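Mec-8 protein (Caenorhabditis elegans, PDB 6DG0) probably binds RNA as a nuclear splicing factor, and is represented here by its C-terminal RNA recognition motif in complex with the short DNA strand AGCACA. Local coordinates at residues L6-L11 and L74-A79; S28-L33 and A44-S49. The protein carries 2 engineered substitutions. All coordinates share one frame; numbering follows the deposited sequence.

In the fold
The chain starts with strand 4-11, passes through helix 17-24, and forms the hairpin of strands 30-37 and 42-48. Contact 2 (28-33 with 44-49) closes that hairpin across a short loop. Helix 51-61 follows, and strand 75-78 then returns to pair with strand 4-11. That pairing is contact 1 (6-11 with 74-79). It closes a long loop that holds both helices and the hairpin, so contact 2 is nested in it. The two meet where strands 4-11 and 42-48 are neighbours, by probable hydrogen bonds L6 N to V46 O and V8 N to A44 O. With that pairing they make the four-stranded sheet of the RNA recognition motif, in the order 30-37, 42-48, 4-11, 75-78.

Contact 1 (L6-L11 and L74-A79); sequences LFVANL and LRIEYA. With nucleotides of chain D.
F7 and E77 form a hydrogen-bonded antiparallel pair, and A9 and R75 form the next. They join strands 4-11 and 75-78, the first and last strands of the RNA recognition motif; segment 6-11 carries its RNP2 sequence. F7 N donates to E77 O at 2.6 Å, and E77 N returns a bond to F7 O. A9 N donates to R75 O. The return bond, R75 N to A9 O, is longer at 3.2 Å.

The side chains of F7, A9, R75 and E77 share the face that binds chain D. Both carboxylate oxygens of E77 are satisfied by bases. E77 OE2 accepts from N1 of DG2 of chain D at 2.7 Å and also from its N2. E77 OE1 accepts from N4 of DC3 of chain D at 2.8 Å and, weakly, from DG2 N2. DC3 N4 has a second acceptor in Y78 O. R75 turns about CG-CD (chi3 -53°), which sets NE near DG2 O6 to donate to it; R75 NH2 reaches DG2 N7 at 2.9 Å. The R75 guanidinium has C6 of DA1 of chain D over the centre of one face and N10 CB toward the rim of the other. N10 OD1 is satisfied by the backbone N of N69 and D70. On the other side of the sheet, V8 and I76 pack against F24. DC3 covers one face of the F7 ring, its C6 3.3 Å above the ring plane and over the centre.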
ATOM      1  N   LEU A   6       4.305  -4.356   0.666  1.00 28.36           N
ATOM      2  CA  LEU A   6       3.103  -4.434   1.491  1.00 25.89           C
ATOM      3  C   LEU A   6       1.858  -4.669   0.637  1.00 25.73           C
ATOM      4  O   LEU A   6       1.816  -4.284  -0.532  1.00 25.72           O
ATOM      5  CB  LEU A   6       2.928  -3.156   2.316  1.00 25.04           C
ATOM      6  CG  LEU A   6       4.004  -2.817   3.351  1.00 26.10           C
ATOM      7  CD1 LEU A   6       3.732  -1.456   3.976  1.00 23.45           C
ATOM      8  CD2 LEU A   6       4.076  -3.898   4.420  1.00 22.42           C
ATOM      9  N   PHE A   7       0.853  -5.314   1.224  1.00 25.81           N
ATOM     10  CA  PHE A   7      -0.445  -5.489   0.576  1.00 24.40           C
ATOM     11  C   PHE A   7      -1.490  -4.574   1.214  1.00 22.30           C
ATOM     12  O   PHE A   7      -1.650  -4.565   2.432  1.00 21.27           O
ATOM     13  CB  PHE A   7      -0.892  -6.953   0.653  1.00 20.88           C
ATOM     14  CG  PHE A   7      -2.332  -7.171   0.273  1.00 22.06           C
ATOM     15  CD1 PHE A   7      -2.710  -7.229  -1.059  1.00 21.82           C
ATOM     16  CD2 PHE A   7      -3.305  -7.335   1.247  1.00 21.75           C
ATOM     17  CE1 PHE A   7      -4.034  -7.426  -1.413  1.00 21.23           C
ATOM     18  CE2 PHE A   7      -4.628  -7.537   0.898  1.00 19.82           C
ATOM     19  CZ  PHE A   7      -4.992  -7.583  -0.433  1.00 22.19           C
ATOM     20  N   VAL A   8      -2.207  -3.816   0.389  1.00 21.55           N
ATOM     21  CA  VAL A   8      -3.207  -2.874   0.891  1.00 23.30           C
ATOM     22  C   VAL A   8      -4.609  -3.158   0.350  1.00 19.95           C
ATOM     23  O   VAL A   8      -4.825  -3.193  -0.858  1.00 22.23           O
ATOM     24  CB  VAL A   8      -2.824  -1.421   0.545  1.00 27.99           C
ATOM     25  CG1 VAL A   8      -3.830  -0.447   1.143  1.00 24.18           C
ATOM     26  CG2 VAL A   8      -1.417  -1.111   1.040  1.00 22.31           C
ATOM     27  N   ALA A   9      -5.554  -3.347   1.265  1.00 19.09           N
ATOM     28  CA  ALA A   9      -6.950  -3.630   0.933  1.00 23.78           C
ATOM     29  C   ALA A   9      -7.852  -2.505   1.433  1.00 26.01           C
ATOM     30  O   ALA A   9      -7.362  -1.520   1.986  1.00 27.07           O
ATOM     31  CB  ALA A   9      -7.380  -4.965   1.523  1.00 19.65           C
ATOM     32  N   ASN A  10      -9.157  -2.634   1.196  1.00 24.91           N
ATOM     33  CA  ASN A  10     -10.134  -1.616   1.587  1.00 29.18           C
ATOM     34  C   ASN A  10      -9.907  -0.288   0.863  1.00 36.78           C
ATOM     35  O   ASN A  10      -9.826   0.778   1.476  1.00 35.40           O
ATOM     36  CB  ASN A  10     -10.116  -1.439   3.116  1.00 30.29           C
ATOM     37  CG  ASN A  10     -11.265  -0.594   3.625  1.00 32.20           C
ATOM     38  OD1 ASN A  10     -12.225  -0.347   2.908  1.00 28.53           O
ATOM     39  ND2 ASN A  10     -11.208  -0.213   4.893  1.00 33.49           N
ATOM     40  N   LEU A  11      -9.768  -0.385  -0.456  1.00 32.49           N
ATOM     41  CA  LEU A  11      -9.570   0.778  -1.312  1.00 34.29           C
ATOM     42  C   LEU A  11     -10.769   1.053  -2.222  1.00 37.81           C
ATOM     43  O   LEU A  11     -11.328   0.134  -2.821  1.00 44.61           O
ATOM     44  CB  LEU A  11      -8.318   0.600  -2.171  1.00 30.48           C
ATOM     45  CG  LEU A  11      -6.952   0.905  -1.557  1.00 35.53           C
ATOM     46  CD1 LEU A  11      -5.849   0.422  -2.486  1.00 26.17           C
ATOM     47  CD2 LEU A  11      -6.818   2.395  -1.286  1.00 31.89           C
ATOM     48  N   LEU A  74      -7.865   1.779   5.869  1.00 26.34           N
ATOM     49  CA  LEU A  74      -7.036   0.891   5.064  1.00 25.91           C
ATOM     50  C   LEU A  74      -6.618  -0.362   5.828  1.00 25.21           C
ATOM     51  O   LEU A  74      -6.235  -0.288   6.994  1.00 25.71           O
ATOM     52  CB  LEU A  74      -5.789   1.631   4.579  1.00 24.54           C
ATOM     53  CG  LEU A  74      -5.988   2.744   3.549  1.00 24.08           C
ATOM     54  CD1 LEU A  74      -4.642   3.287   3.097  1.00 25.53           C
ATOM     55  CD2 LEU A  74      -6.815   2.261   2.362  1.00 23.35           C
ATOM     56  N   ARG A  75      -6.693  -1.513   5.165  1.00 24.86           N
ATOM     57  CA  ARG A  75      -6.213  -2.757   5.757  1.00 27.13           C
ATOM     58  C   ARG A  75      -4.930  -3.194   5.061  1.00 25.76           C
ATOM     59  O   ARG A  75      -4.930  -3.528   3.876  1.00 24.24           O
ATOM     60  CB  ARG A  75      -7.272  -3.860   5.679  1.00 28.36           C
ATOM     61  CG  ARG A  75      -8.516  -3.586   6.510  1.00 25.72           C
ATOM     62  CD  ARG A  75      -9.515  -4.737   6.448  1.00 21.13           C
ATOM     63  NE  ARG A  75      -9.868  -5.116   5.083  1.00 23.06           N
ATOM     64  CZ  ARG A  75     -10.895  -4.609   4.408  1.00 23.39           C
ATOM     65  NH1 ARG A  75     -11.681  -3.701   4.972  1.00 31.28           N
ATOM     66  NH2 ARG A  75     -11.148  -5.021   3.174  1.00 21.51           N
ATOM     67  N   ILE A  76      -3.835  -3.191   5.815  1.00 23.95           N
ATOM     68  CA  ILE A  76      -2.519  -3.474   5.258  1.00 22.45           C
ATOM     69  C   ILE A  76      -1.887  -4.738   5.832  1.00 26.55           C
ATOM     70  O   ILE A  76      -1.889  -4.953   7.045  1.00 26.51           O
ATOM     71  CB  ILE A  76      -1.556  -2.294   5.495  1.00 23.38           C
ATOM     72  CG1 ILE A  76      -2.209  -0.975   5.071  1.00 24.28           C
ATOM     73  CG2 ILE A  76      -0.243  -2.512   4.756  1.00 21.70           C
ATOM     74  CD1 ILE A  76      -1.317   0.237   5.259  1.00 18.90           C
ATOM     75  N   GLU A  77      -1.345  -5.569   4.947  1.00 21.20           N
ATOM     76  CA  GLU A  77      -0.608  -6.765   5.342  1.00 23.84           C
ATOM     77  C   GLU A  77       0.736  -6.801   4.630  1.00 24.58           C
ATOM     78  O   GLU A  77       0.958  -6.058   3.674  1.00 19.35           O
ATOM     79  CB  GLU A  77      -1.394  -8.033   5.011  1.00 20.75           C
ATOM     80  CG  GLU A  77      -2.802  -8.082   5.562  1.00 22.94           C
ATOM     81  CD  GLU A  77      -3.564  -9.295   5.069  1.00 27.57           C
ATOM     82  OE1 GLU A  77      -2.975 -10.107   4.320  1.00 28.52           O
ATOM     83  OE2 GLU A  77      -4.752  -9.437   5.427  1.00 25.24           O
ATOM     84  N   TYR A  78       1.632  -7.665   5.096  1.00 24.25           N
ATOM     85  CA  TYR A  78       2.815  -7.997   4.316  1.00 25.42           C
ATOM     86  C   TYR A  78       2.364  -8.751   3.071  1.00 28.71           C
ATOM     87  O   TYR A  78       1.529  -9.653   3.161  1.00 31.94           O
ATOM     88  CB  TYR A  78       3.803  -8.853   5.115  1.00 26.79           C
ATOM     89  CG  TYR A  78       4.495  -8.153   6.265  1.00 28.57           C
ATOM     90  CD1 TYR A  78       5.412  -7.133   6.039  1.00 27.02           C
ATOM     91  CD2 TYR A  78       4.266  -8.547   7.577  1.00 29.05           C
ATOM     92  CE1 TYR A  78       6.054  -6.503   7.092  1.00 27.34           C
ATOM     93  CE2 TYR A  78       4.905  -7.930   8.633  1.00 22.26           C
ATOM     94  CZ  TYR A  78       5.797  -6.908   8.387  1.00 28.55           C
ATOM     95  OH  TYR A  78       6.434  -6.290   9.437  1.00 26.82           O
ATOM     96  N   ALA A  79       2.909  -8.391   1.913  1.00 27.29           N
ATOM     97  CA  ALA A  79       2.604  -9.122   0.689  1.00 27.80           C
ATOM     98  C   ALA A  79       3.217 -10.513   0.765  1.00 27.88           C
ATOM     99  O   ALA A  79       4.233 -10.715   1.432  1.00 30.70           O
ATOM    100  CB  ALA A  79       3.115  -8.373  -0.532  1.00 26.42           C
TER
ATOM    101  P    DC D   3      -6.445 -12.969  -2.510  1.00 23.41           P
ATOM    102  OP1  DC D   3      -6.379 -13.606  -3.843  1.00 26.56           O
ATOM    103  OP2  DC D   3      -6.018 -13.723  -1.311  1.00 26.81           O
ATOM    104  O5'  DC D   3      -5.613 -11.603  -2.545  1.00 25.59           O
ATOM    105  C5'  DC D   3      -5.749 -10.707  -3.648  1.00 25.67           C
ATOM    106  C4'  DC D   3      -4.404 -10.435  -4.306  1.00 25.55           C
ATOM    107  O4'  DC D   3      -3.508  -9.827  -3.338  1.00 21.60           O
ATOM    108  C3'  DC D   3      -3.667 -11.661  -4.835  1.00 26.14           C
ATOM    109  O3'  DC D   3      -2.914 -11.307  -5.986  1.00 29.81           O
ATOM    110  C2'  DC D   3      -2.758 -12.033  -3.671  1.00 25.98           C
ATOM    111  C1'  DC D   3      -2.388 -10.663  -3.120  1.00 24.69           C
ATOM    112  N1   DC D   3      -2.089 -10.673  -1.663  1.00 26.99           N
ATOM    113  C2   DC D   3      -0.760 -10.683  -1.231  1.00 24.13           C
ATOM    114  O2   DC D   3       0.146 -10.683  -2.073  1.00 25.79           O
ATOM    115  N3   DC D   3      -0.502 -10.693   0.100  1.00 26.81           N
ATOM    116  C4   DC D   3      -1.509 -10.694   0.975  1.00 22.83           C
ATOM    117  N4   DC D   3      -1.204 -10.704   2.277  1.00 18.72           N
ATOM    118  C5   DC D   3      -2.871 -10.687   0.555  1.00 24.28           C
ATOM    119  C6   DC D   3      -3.114 -10.678  -0.761  1.00 26.61           C
ATOM    120  P    DG D   2      -8.524 -14.665   2.354  1.00 27.35           P
ATOM    121  OP1  DG D   2      -8.891 -15.952   1.724  1.00 37.90           O
ATOM    122  OP2  DG D   2      -7.235 -14.531   3.068  1.00 34.93           O
ATOM    123  O5'  DG D   2      -8.611 -13.550   1.215  1.00 24.70           O
ATOM    124  C5'  DG D   2      -9.651 -13.622   0.248  1.00 21.56           C
ATOM    125  C4'  DG D   2      -9.689 -12.363  -0.588  1.00 30.59           C
ATOM    126  O4'  DG D   2     -10.216 -11.294   0.206  1.00 28.37           O
ATOM    127  C3'  DG D   2      -8.332 -11.864  -1.042  1.00 27.41           C
ATOM    128  O3'  DG D   2      -7.964 -12.500  -2.268  1.00 27.56           O
ATOM    129  C2'  DG D   2      -8.563 -10.357  -1.227  1.00 20.17           C
ATOM    130  C1'  DG D   2      -9.778 -10.066  -0.327  1.00 26.94           C
ATOM    131  N9   DG D   2      -9.502  -9.158   0.787  1.00 26.26           N
ATOM    132  C8   DG D   2     -10.217  -8.036   1.127  1.00 23.90           C
ATOM    133  N7   DG D   2      -9.753  -7.419   2.177  1.00 22.19           N
ATOM    134  C5   DG D   2      -8.663  -8.184   2.568  1.00 22.09           C
ATOM    135  C6   DG D   2      -7.765  -8.004   3.648  1.00 24.04           C
ATOM    136  O6   DG D   2      -7.760  -7.104   4.499  1.00 25.80           O
ATOM    137  N1   DG D   2      -6.801  -9.006   3.688  1.00 27.69           N
ATOM    138  C2   DG D   2      -6.712 -10.050   2.797  1.00 29.17           C
ATOM    139  N2   DG D   2      -5.711 -10.919   2.997  1.00 24.17           N
ATOM    140  N3   DG D   2      -7.547 -10.230   1.780  1.00 28.91           N
ATOM    141  C4   DG D   2      -8.494  -9.262   1.726  1.00 26.35           C
ATOM    142  O5'  DA D   1      -9.159 -12.730   7.112  1.00 34.63           O
ATOM    143  C5'  DA D   1     -10.476 -13.221   6.885  1.00 33.90           C
ATOM    144  C4'  DA D   1     -10.712 -13.525   5.410  1.00 31.18           C
ATOM    145  O4'  DA D   1     -11.609 -12.543   4.854  1.00 35.86           O
ATOM    146  C3'  DA D   1      -9.487 -13.483   4.517  1.00 30.62           C
ATOM    147  O3'  DA D   1      -9.719 -14.303   3.367  1.00 34.67           O
ATOM    148  C2'  DA D   1      -9.402 -11.992   4.161  1.00 31.92           C
ATOM    149  C1'  DA D   1     -10.875 -11.552   4.161  1.00 32.18           C
ATOM    150  N9   DA D   1     -11.109 -10.297   4.873  1.00 28.71           N
ATOM    151  C8   DA D   1     -10.605  -9.943   6.095  1.00 29.99           C
ATOM    152  N7   DA D   1     -11.008  -8.769   6.515  1.00 28.80           N
ATOM    153  C5   DA D   1     -11.850  -8.327   5.510  1.00 28.68           C
ATOM    154  C6   DA D   1     -12.601  -7.146   5.357  1.00 29.58           C
ATOM    155  N6   DA D   1     -12.616  -6.164   6.263  1.00 27.32           N
ATOM    156  N1   DA D   1     -13.335  -7.012   4.234  1.00 34.41           N
ATOM    157  C2   DA D   1     -13.319  -7.999   3.332  1.00 30.50           C
ATOM    158  N3   DA D   1     -12.656  -9.157   3.366  1.00 24.35           N
ATOM    159  C4   DA D   1     -11.933  -9.260   4.493  1.00 25.89           C
TER

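Contact 2 (S28-L33 and A44-S49); sequences SGFTRL and AFVEYS. With nucleotides of chain D.
G29 O is gripped by S49 N, just past the facing strand, and weakly by T31 OG1 of its own segment. S49 N donates to G29 O at 2.7 Å, and Y48 CA adds a CA-H...O contact. These bonds join the two strands at the open end of the hairpin formed by strands 30-37 and 42-48, the two middle strands in the sequence of the RNA recognition motif. A44 to Y48 form the last part of its RNP1 sequence.

T31 and R32 both face E47, a classic beta bulge. T31 N donates to E47 O at 2.9 Å, and E47 N donates to R32 O. R32 and E47 also form a salt bridge. CG of R32 sits between the backbone N and the carbonyl carbon (chi1 51°), which lays it against E47 OE1, and the chain runs extended from there to NE. The guanidinium and carboxylate planes are 69° apart. NE meets OE1 at a separation too short to trust in detail, and NH1 reaches OE2 weakly. NH1 also donates to A84 O, which ties the C-terminal tail to this strand pair.

F30, L33, V46 and Y48 lie on the opposite face. V46 CG1 meets the edge of the F30 ring, 3.6 Å from CE1. V46 CG2 packs on L33 CD1. The Y48 ring runs beside the backbone of G29 and F30, with CD2 3.3 Å from F30 N, and its OH bonds to F24 O.

The F45 ring stacks on the DA4 base of chain D, whose C5 is 3.4 Å above the F45 ring plane and over its centre. DC3 O2 meets the ring edge. An alanine here would probably leave the DA4 base without its aromatic partner and freer to turn. One face thus combines a base stack with the R32-E47 ion pair, while the opposite one is mainly apolar.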
ATOM      1  N   SER A  28       9.481   7.069   5.229  1.00 29.67           N
ATOM      2  CA  SER A  28      10.844   6.798   4.786  1.00 28.95           C
ATOM      3  C   SER A  28      10.989   5.453   4.078  1.00 33.38           C
ATOM      4  O   SER A  28      10.465   4.436   4.533  1.00 32.85           O
ATOM      5  CB  SER A  28      11.802   6.858   5.978  1.00 28.98           C
ATOM      6  OG  SER A  28      13.135   6.612   5.571  1.00 41.55           O
ATOM      7  N   GLY A  29      11.705   5.463   2.958  1.00 30.54           N
ATOM      8  CA  GLY A  29      12.051   4.247   2.245  1.00 29.20           C
ATOM      9  C   GLY A  29      11.108   3.847   1.125  1.00 31.57           C
ATOM     10  O   GLY A  29      11.264   2.776   0.539  1.00 30.32           O
ATOM     11  N   PHE A  30      10.138   4.705   0.820  1.00 26.91           N
ATOM     12  CA  PHE A  30       9.174   4.434  -0.249  1.00 28.00           C
ATOM     13  C   PHE A  30       9.845   4.333  -1.614  1.00 31.32           C
ATOM     14  O   PHE A  30      10.469   5.288  -2.074  1.00 35.74           O
ATOM     15  CB  PHE A  30       8.091   5.515  -0.292  1.00 24.87           C
ATOM     16  CG  PHE A  30       7.156   5.385  -1.464  1.00 26.12           C
ATOM     17  CD1 PHE A  30       6.101   4.488  -1.430  1.00 25.51           C
ATOM     18  CD2 PHE A  30       7.334   6.157  -2.602  1.00 29.50           C
ATOM     19  CE1 PHE A  30       5.241   4.365  -2.508  1.00 28.54           C
ATOM     20  CE2 PHE A  30       6.478   6.038  -3.682  1.00 28.70           C
ATOM     21  CZ  PHE A  30       5.430   5.140  -3.634  1.00 30.70           C
ATOM     22  N   THR A  31       9.727   3.175  -2.255  1.00 34.54           N
ATOM     23  CA  THR A  31      10.312   3.000  -3.579  1.00 30.61           C
ATOM     24  C   THR A  31       9.293   3.117  -4.709  1.00 34.83           C
ATOM     25  O   THR A  31       9.441   3.958  -5.594  1.00 35.63           O
ATOM     26  CB  THR A  31      11.018   1.637  -3.695  1.00 35.49           C
ATOM     27  OG1 THR A  31      11.873   1.439  -2.561  1.00 33.91           O
ATOM     28  CG2 THR A  31      11.843   1.575  -4.970  1.00 35.29           C
ATOM     29  N   ARG A  32       8.254   2.287  -4.672  1.00 34.18           N
ATOM     30  CA  ARG A  32       7.284   2.240  -5.765  1.00 34.05           C
ATOM     31  C   ARG A  32       5.944   1.623  -5.364  1.00 32.51           C
ATOM     32  O   ARG A  32       5.858   0.850  -4.409  1.00 31.31           O
ATOM     33  CB  ARG A  32       7.866   1.485  -6.961  1.00 34.33           C
ATOM     34  CG  ARG A  32       8.437   0.129  -6.628  1.00 36.44           C
ATOM     35  CD  ARG A  32       9.490  -0.263  -7.648  1.00 37.20           C
ATOM     36  NE  ARG A  32      10.090  -1.560  -7.357  1.00 37.57           N
ATOM     37  CZ  ARG A  32       9.831  -2.669  -8.041  1.00 34.21           C
ATOM     38  NH1 ARG A  32      10.423  -3.807  -7.709  1.00 37.53           N
ATOM     39  NH2 ARG A  32       8.981  -2.636  -9.058  1.00 35.85           N
ATOM     40  N   LEU A  33       4.903   1.978  -6.112  1.00 28.51           N
ATOM     41  CA  LEU A  33       3.540   1.533  -5.842  1.00 29.17           C
ATOM     42  C   LEU A  33       2.853   0.998  -7.104  1.00 27.66           C
ATOM     43  O   LEU A  33       3.065   1.514  -8.199  1.00 35.37           O
ATOM     44  CB  LEU A  33       2.731   2.690  -5.237  1.00 32.77           C
ATOM     45  CG  LEU A  33       1.215   2.594  -5.057  1.00 32.03           C
ATOM     46  CD1 LEU A  33       0.806   3.396  -3.837  1.00 32.04           C
ATOM     47  CD2 LEU A  33       0.465   3.096  -6.285  1.00 33.71           C
ATOM     48  N   ALA A  44      -3.731  -2.598  -3.561  1.00 28.14           N
ATOM     49  CA  ALA A  44      -2.461  -1.977  -3.931  1.00 24.77           C
ATOM     50  C   ALA A  44      -1.257  -2.708  -3.352  1.00 26.81           C
ATOM     51  O   ALA A  44      -1.326  -3.268  -2.259  1.00 22.47           O
ATOM     52  CB  ALA A  44      -2.445  -0.527  -3.492  1.00 26.90           C
ATOM     53  N   PHE A  45      -0.155  -2.694  -4.094  1.00 25.44           N
ATOM     54  CA  PHE A  45       1.111  -3.213  -3.598  1.00 23.55           C
ATOM     55  C   PHE A  45       2.135  -2.085  -3.493  1.00 26.27           C
ATOM     56  O   PHE A  45       2.472  -1.442  -4.488  1.00 24.21           O
ATOM     57  CB  PHE A  45       1.618  -4.334  -4.508  1.00 27.90           C
ATOM     58  CG  PHE A  45       0.682  -5.506  -4.597  1.00 22.44           C
ATOM     59  CD1 PHE A  45       0.698  -6.501  -3.634  1.00 24.79           C
ATOM     60  CD2 PHE A  45      -0.227  -5.603  -5.636  1.00 24.03           C
ATOM     61  CE1 PHE A  45      -0.166  -7.575  -3.714  1.00 26.78           C
ATOM     62  CE2 PHE A  45      -1.094  -6.675  -5.722  1.00 25.43           C
ATOM     63  CZ  PHE A  45      -1.065  -7.663  -4.759  1.00 22.77           C
ATOM     64  N   VAL A  46       2.623  -1.846  -2.279  1.00 30.80           N
ATOM     65  CA  VAL A  46       3.544  -0.742  -2.025  1.00 26.29           C
ATOM     66  C   VAL A  46       4.897  -1.247  -1.536  1.00 26.55           C
ATOM     67  O   VAL A  46       4.980  -1.953  -0.531  1.00 28.08           O
ATOM     68  CB  VAL A  46       2.969   0.242  -0.990  1.00 25.16           C
ATOM     69  CG1 VAL A  46       3.841   1.483  -0.901  1.00 24.90           C
ATOM     70  CG2 VAL A  46       1.546   0.617  -1.360  1.00 27.39           C
ATOM     71  N   GLU A  47       5.955  -0.875  -2.249  1.00 29.65           N
ATOM     72  CA  GLU A  47       7.297  -1.353  -1.936  1.00 27.91           C
ATOM     73  C   GLU A  47       8.133  -0.338  -1.158  1.00 29.38           C
ATOM     74  O   GLU A  47       8.124   0.854  -1.462  1.00 30.01           O
ATOM     75  CB  GLU A  47       8.031  -1.736  -3.219  1.00 23.47           C
ATOM     76  CG  GLU A  47       9.349  -2.437  -2.971  1.00 29.82           C
ATOM     77  CD  GLU A  47      10.110  -2.713  -4.250  1.00 37.54           C
ATOM     78  OE1 GLU A  47      10.424  -1.746  -4.973  1.00 37.41           O
ATOM     79  OE2 GLU A  47      10.392  -3.898  -4.531  1.00 38.27           O
ATOM     80  N   TYR A  48       8.852  -0.824  -0.150  1.00 28.10           N
ATOM     81  CA  TYR A  48       9.803   0.001   0.591  1.00 29.65           C
ATOM     82  C   TYR A  48      11.228  -0.549   0.489  1.00 28.98           C
ATOM     83  O   TYR A  48      11.426  -1.716   0.154  1.00 32.23           O
ATOM     84  CB  TYR A  48       9.370   0.123   2.050  1.00 26.17           C
ATOM     85  CG  TYR A  48       8.224   1.089   2.243  1.00 30.03           C
ATOM     86  CD1 TYR A  48       6.904   0.672   2.103  1.00 26.50           C
ATOM     87  CD2 TYR A  48       8.460   2.420   2.561  1.00 31.14           C
ATOM     88  CE1 TYR A  48       5.854   1.559   2.274  1.00 27.28           C
ATOM     89  CE2 TYR A  48       7.421   3.312   2.734  1.00 29.49           C
ATOM     90  CZ  TYR A  48       6.120   2.876   2.591  1.00 27.31           C
ATOM     91  OH  TYR A  48       5.084   3.764   2.764  1.00 29.89           O
ATOM     92  N   SER A  49      12.215   0.292   0.791  1.00 31.70           N
ATOM     93  CA  SER A  49      13.621  -0.047   0.562  1.00 28.99           C
ATOM     94  C   SER A  49      14.102  -1.245   1.381  1.00 32.96           C
ATOM     95  O   SER A  49      14.989  -1.979   0.950  1.00 35.53           O
ATOM     96  CB  SER A  49      14.507   1.166   0.857  1.00 23.34           C
ATOM     97  OG  SER A  49      14.393   1.568   2.211  1.00 33.30           O
TER
ATOM     98  P    DA D   4      -2.976 -12.216  -7.309  1.00 38.59           P
ATOM     99  OP1  DA D   4      -4.371 -12.678  -7.487  1.00 36.26           O
ATOM    100  OP2  DA D   4      -1.880 -13.206  -7.206  1.00 33.40           O
ATOM    101  O5'  DA D   4      -2.598 -11.208  -8.492  1.00 31.06           O
ATOM    102  C5'  DA D   4      -3.373 -10.035  -8.718  1.00 32.87           C
ATOM    103  C4'  DA D   4      -2.572  -9.007  -9.502  1.00 39.64           C
ATOM    104  O4'  DA D   4      -1.642  -8.340  -8.609  1.00 38.94           O
ATOM    105  C3'  DA D   4      -1.731  -9.583 -10.641  1.00 42.93           C
ATOM    106  O3'  DA D   4      -1.754  -8.717 -11.771  1.00 48.48           O
ATOM    107  C2'  DA D   4      -0.334  -9.678 -10.034  1.00 43.33           C
ATOM    108  C1'  DA D   4      -0.318  -8.493  -9.077  1.00 36.80           C
ATOM    109  N9   DA D   4       0.547  -8.706  -7.920  1.00 33.38           N
ATOM    110  C8   DA D   4       0.511  -9.763  -7.053  1.00 33.13           C
ATOM    111  N7   DA D   4       1.412  -9.701  -6.103  1.00 33.39           N
ATOM    112  C5   DA D   4       2.090  -8.521  -6.363  1.00 33.59           C
ATOM    113  C6   DA D   4       3.166  -7.882  -5.714  1.00 27.43           C
ATOM    114  N6   DA D   4       3.764  -8.373  -4.623  1.00 25.60           N
ATOM    115  N1   DA D   4       3.604  -6.716  -6.231  1.00 29.33           N
ATOM    116  C2   DA D   4       3.002  -6.227  -7.323  1.00 30.98           C
ATOM    117  N3   DA D   4       1.986  -6.735  -8.018  1.00 32.07           N
ATOM    118  C4   DA D   4       1.572  -7.894  -7.481  1.00 32.44           C
ATOM    119  P    DC D   3      -6.445 -12.969  -2.510  1.00 23.41           P
ATOM    120  OP1  DC D   3      -6.379 -13.606  -3.843  1.00 26.56           O
ATOM    121  OP2  DC D   3      -6.018 -13.723  -1.311  1.00 26.81           O
ATOM    122  O5'  DC D   3      -5.613 -11.603  -2.545  1.00 25.59           O
ATOM    123  C5'  DC D   3      -5.749 -10.707  -3.648  1.00 25.67           C
ATOM    124  C4'  DC D   3      -4.404 -10.435  -4.306  1.00 25.55           C
ATOM    125  O4'  DC D   3      -3.508  -9.827  -3.338  1.00 21.60           O
ATOM    126  C3'  DC D   3      -3.667 -11.661  -4.835  1.00 26.14           C
ATOM    127  O3'  DC D   3      -2.914 -11.307  -5.986  1.00 29.81           O
ATOM    128  C2'  DC D   3      -2.758 -12.033  -3.671  1.00 25.98           C
ATOM    129  C1'  DC D   3      -2.388 -10.663  -3.120  1.00 24.69           C
ATOM    130  N1   DC D   3      -2.089 -10.673  -1.663  1.00 26.99           N
ATOM    131  C2   DC D   3      -0.760 -10.683  -1.231  1.00 24.13           C
ATOM    132  O2   DC D   3       0.146 -10.683  -2.073  1.00 25.79           O
ATOM    133  N3   DC D   3      -0.502 -10.693   0.100  1.00 26.81           N
ATOM    134  C4   DC D   3      -1.509 -10.694   0.975  1.00 22.83           C
ATOM    135  N4   DC D   3      -1.204 -10.704   2.277  1.00 18.72           N
ATOM    136  C5   DC D   3      -2.871 -10.687   0.555  1.00 24.28           C
ATOM    137  C6   DC D   3      -3.114 -10.678  -0.761  1.00 26.61           C
TER